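Long-range contact in uncharacterized protein (Escherichia coli O157:H7, PDB 4ZV9), which is of unknown function but belongs to the dienelactone hydrolase family of alpha/beta-hydrolases and is probably a hydrolase: residues Y31-P35 and A62-A66. Coordinates in Å, arbitrary orientation, origin at the centre of the assembly. Residues are numbered along the deposited sequence.
Sequences YLVKP and ARRVA
Ala66, Val33 and Tyr31 carry most of this buried contact, in which helix 56-67 lies against strand 28-35 of the central sheet. The extended segment 31-35 and the helical turn 62-66 run nearly parallel, their axes 7.3 Å apart at closest approach and inclined by -22°; Pro35 and Ala66 are in register, CA to CA 5.2 Å. Tyr31 and Val33 direct their CA-to-CB bonds at the helix, whereas those of Leu32 and Lys34 point away. Val33 (chi1 t) places CG1 3.4 Å from Ala66 CB and CG2 4.0 Å from Ala62 CB, so it meets two alanines one helical turn apart. Ala66 CB also lies 3.9 Å from Lys34 C, and Pro35 CG is 3.7 Å from Ala66 O. Tyr31, also t, turns its ring edge to Ala62, CD2 to CB 4.0 Å, and its OH accepts a hydrogen bond from Arg63 NH1 (2.9 Å). The same guanidinium donates to the carbonyl of Val5 and pairs with Asp60. Helix 56-67 is the beta-alpha-beta crossover between parallel strands 42-48 and 71-75, here covering antiparallel strand 28-35, as expected of the alpha/beta-hydrolase fold. The small alanines let the backbones come close, and the tyrosine-arginine bond adds a directional, buried polar link to a mostly apolar contact.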
ATOM      1  N   TYR A  31       9.856  -7.041   3.220  1.00 19.71           N
ATOM      2  CA  TYR A  31      10.163  -7.696   1.960  1.00 19.21           C
ATOM      3  C   TYR A  31      10.466  -6.604   0.937  1.00 20.65           C
ATOM      4  O   TYR A  31       9.581  -5.799   0.580  1.00 20.15           O
ATOM      5  CB  TYR A  31       8.962  -8.533   1.542  1.00 18.56           C
ATOM      6  CG  TYR A  31       9.127  -9.402   0.307  1.00 19.14           C
ATOM      7  CD1 TYR A  31      10.069 -10.424   0.261  1.00 18.80           C
ATOM      8  CD2 TYR A  31       8.263  -9.262  -0.776  1.00 18.85           C
ATOM      9  CE1 TYR A  31      10.154 -11.262  -0.843  1.00 20.06           C
ATOM     10  CE2 TYR A  31       8.343 -10.099  -1.876  1.00 18.76           C
ATOM     11  CZ  TYR A  31       9.294 -11.069  -1.924  1.00 19.03           C
ATOM     12  OH  TYR A  31       9.365 -11.885  -3.038  1.00 21.11           O
ATOM     13  N   LEU A  32      11.722  -6.516   0.520  1.00 19.84           N
ATOM     14  CA  LEU A  32      12.169  -5.498  -0.415  1.00 21.93           C
ATOM     15  C   LEU A  32      12.362  -6.124  -1.801  1.00 22.56           C
ATOM     16  O   LEU A  32      13.128  -7.082  -1.928  1.00 21.28           O
ATOM     17  CB  LEU A  32      13.509  -4.923   0.059  1.00 23.47           C
ATOM     18  CG  LEU A  32      14.156  -3.806  -0.782  1.00 27.00           C
ATOM     19  CD1 LEU A  32      13.378  -2.519  -0.629  1.00 27.14           C
ATOM     20  CD2 LEU A  32      15.593  -3.575  -0.324  1.00 28.10           C
ATOM     21  N   VAL A  33      11.705  -5.576  -2.831  1.00 20.62           N
ATOM     22  CA  VAL A  33      11.855  -6.094  -4.183  1.00 21.78           C
ATOM     23  C   VAL A  33      12.270  -4.977  -5.135  1.00 23.53           C
ATOM     24  O   VAL A  33      11.625  -3.930  -5.172  1.00 23.91           O
ATOM     25  CB  VAL A  33      10.562  -6.732  -4.728  1.00 22.18           C
ATOM     26  CG1 VAL A  33      10.886  -7.575  -5.959  1.00 23.36           C
ATOM     27  CG2 VAL A  33       9.901  -7.612  -3.678  1.00 22.43           C
ATOM     28  N   LYS A  34      13.327  -5.210  -5.917  1.00 24.27           N
ATOM     29  CA  LYS A  34      13.848  -4.227  -6.873  1.00 26.06           C
ATOM     30  C   LYS A  34      13.816  -4.782  -8.287  1.00 26.37           C
ATOM     31  O   LYS A  34      13.873  -6.003  -8.471  1.00 23.72           O
ATOM     32  CB  LYS A  34      15.326  -3.958  -6.603  1.00 27.44           C
ATOM     33  CG  LYS A  34      15.674  -3.488  -5.219  1.00 31.10           C
ATOM     34  CD  LYS A  34      17.182  -3.516  -5.009  1.00 32.70           C
ATOM     35  CE  LYS A  34      17.510  -3.019  -3.615  1.00 35.18           C
ATOM     36  NZ  LYS A  34      18.936  -3.206  -3.250  1.00 34.54           N
ATOM     37  N   PRO A  35      13.767  -3.896  -9.297  1.00 26.33           N
ATOM     38  CA  PRO A  35      13.968  -4.356 -10.662  1.00 28.90           C
ATOM     39  C   PRO A  35      15.389  -4.930 -10.732  1.00 30.51           C
ATOM     40  O   PRO A  35      16.311  -4.338 -10.165  1.00 30.48           O
ATOM     41  CB  PRO A  35      13.862  -3.064 -11.503  1.00 31.47           C
ATOM     42  CG  PRO A  35      13.079  -2.119 -10.663  1.00 30.51           C
ATOM     43  CD  PRO A  35      13.406  -2.470  -9.231  1.00 29.80           C
ATOM     44  N   ALA A  62       4.154  -6.886  -4.131  1.00 20.10           N
ATOM     45  CA  ALA A  62       5.442  -6.205  -4.096  1.00 18.59           C
ATOM     46  C   ALA A  62       6.257  -6.558  -5.332  1.00 19.43           C
ATOM     47  O   ALA A  62       6.875  -5.676  -5.950  1.00 21.41           O
ATOM     48  CB  ALA A  62       6.184  -6.520  -2.822  1.00 19.19           C
ATOM     49  N   ARG A  63       6.250  -7.824  -5.718  1.00 18.48           N
ATOM     50  CA  ARG A  63       6.941  -8.242  -6.926  1.00 20.64           C
ATOM     51  C   ARG A  63       6.318  -7.624  -8.189  1.00 22.43           C
ATOM     52  O   ARG A  63       7.047  -7.238  -9.104  1.00 20.70           O
ATOM     53  CB  ARG A  63       7.004  -9.759  -7.037  1.00 22.92           C
ATOM     54  CG  ARG A  63       7.848 -10.418  -5.954  1.00 21.70           C
ATOM     55  CD  ARG A  63       8.100 -11.896  -6.250  1.00 22.45           C
ATOM     56  NE  ARG A  63       6.888 -12.706  -6.232  1.00 23.04           N
ATOM     57  CZ  ARG A  63       6.375 -13.297  -5.160  1.00 22.24           C
ATOM     58  NH1 ARG A  63       6.923 -13.151  -3.953  1.00 23.31           N
ATOM     59  NH2 ARG A  63       5.277 -14.026  -5.284  1.00 23.67           N
ATOM     60  N   ARG A  64       4.995  -7.476  -8.221  1.00 21.98           N
ATOM     61  CA  ARG A  64       4.329  -6.815  -9.368  1.00 23.71           C
ATOM     62  C   ARG A  64       4.775  -5.355  -9.493  1.00 23.20           C
ATOM     63  O   ARG A  64       4.960  -4.856 -10.594  1.00 26.57           O
ATOM     64  CB  ARG A  64       2.816  -6.857  -9.245  1.00 23.39           C
ATOM     65  CG  ARG A  64       2.246  -8.267  -9.152  1.00 25.42           C
ATOM     66  CD  ARG A  64       0.738  -8.240  -8.966  1.00 26.50           C
ATOM     67  NE  ARG A  64       0.273  -9.468  -8.350  1.00 27.19           N
ATOM     68  CZ  ARG A  64      -0.989  -9.745  -8.069  1.00 29.94           C
ATOM     69  NH1 ARG A  64      -1.958  -8.896  -8.410  1.00 29.64           N
ATOM     70  NH2 ARG A  64      -1.285 -10.901  -7.472  1.00 29.99           N
ATOM     71  N   VAL A  65       4.943  -4.686  -8.361  1.00 21.66           N
ATOM     72  CA  VAL A  65       5.436  -3.325  -8.352  1.00 23.40           C
ATOM     73  C   VAL A  65       6.853  -3.244  -8.919  1.00 23.17           C
ATOM     74  O   VAL A  65       7.172  -2.338  -9.703  1.00 22.77           O
ATOM     75  CB  VAL A  65       5.387  -2.716  -6.930  1.00 22.18           C
ATOM     76  CG1 VAL A  65       6.062  -1.353  -6.899  1.00 21.46           C
ATOM     77  CG2 VAL A  65       3.935  -2.595  -6.476  1.00 22.42           C
ATOM     78  N   ALA A  66       7.713  -4.169  -8.516  1.00 23.05           N
ATOM     79  CA  ALA A  66       9.074  -4.195  -9.031  1.00 24.86           C
ATOM     80  C   ALA A  66       9.095  -4.520 -10.527  1.00 25.78           C
ATOM     81  O   ALA A  66       9.933  -4.000 -11.256  1.00 24.63           O
ATOM     82  CB  ALA A  66       9.938  -5.183  -8.247  1.00 24.87           C
TER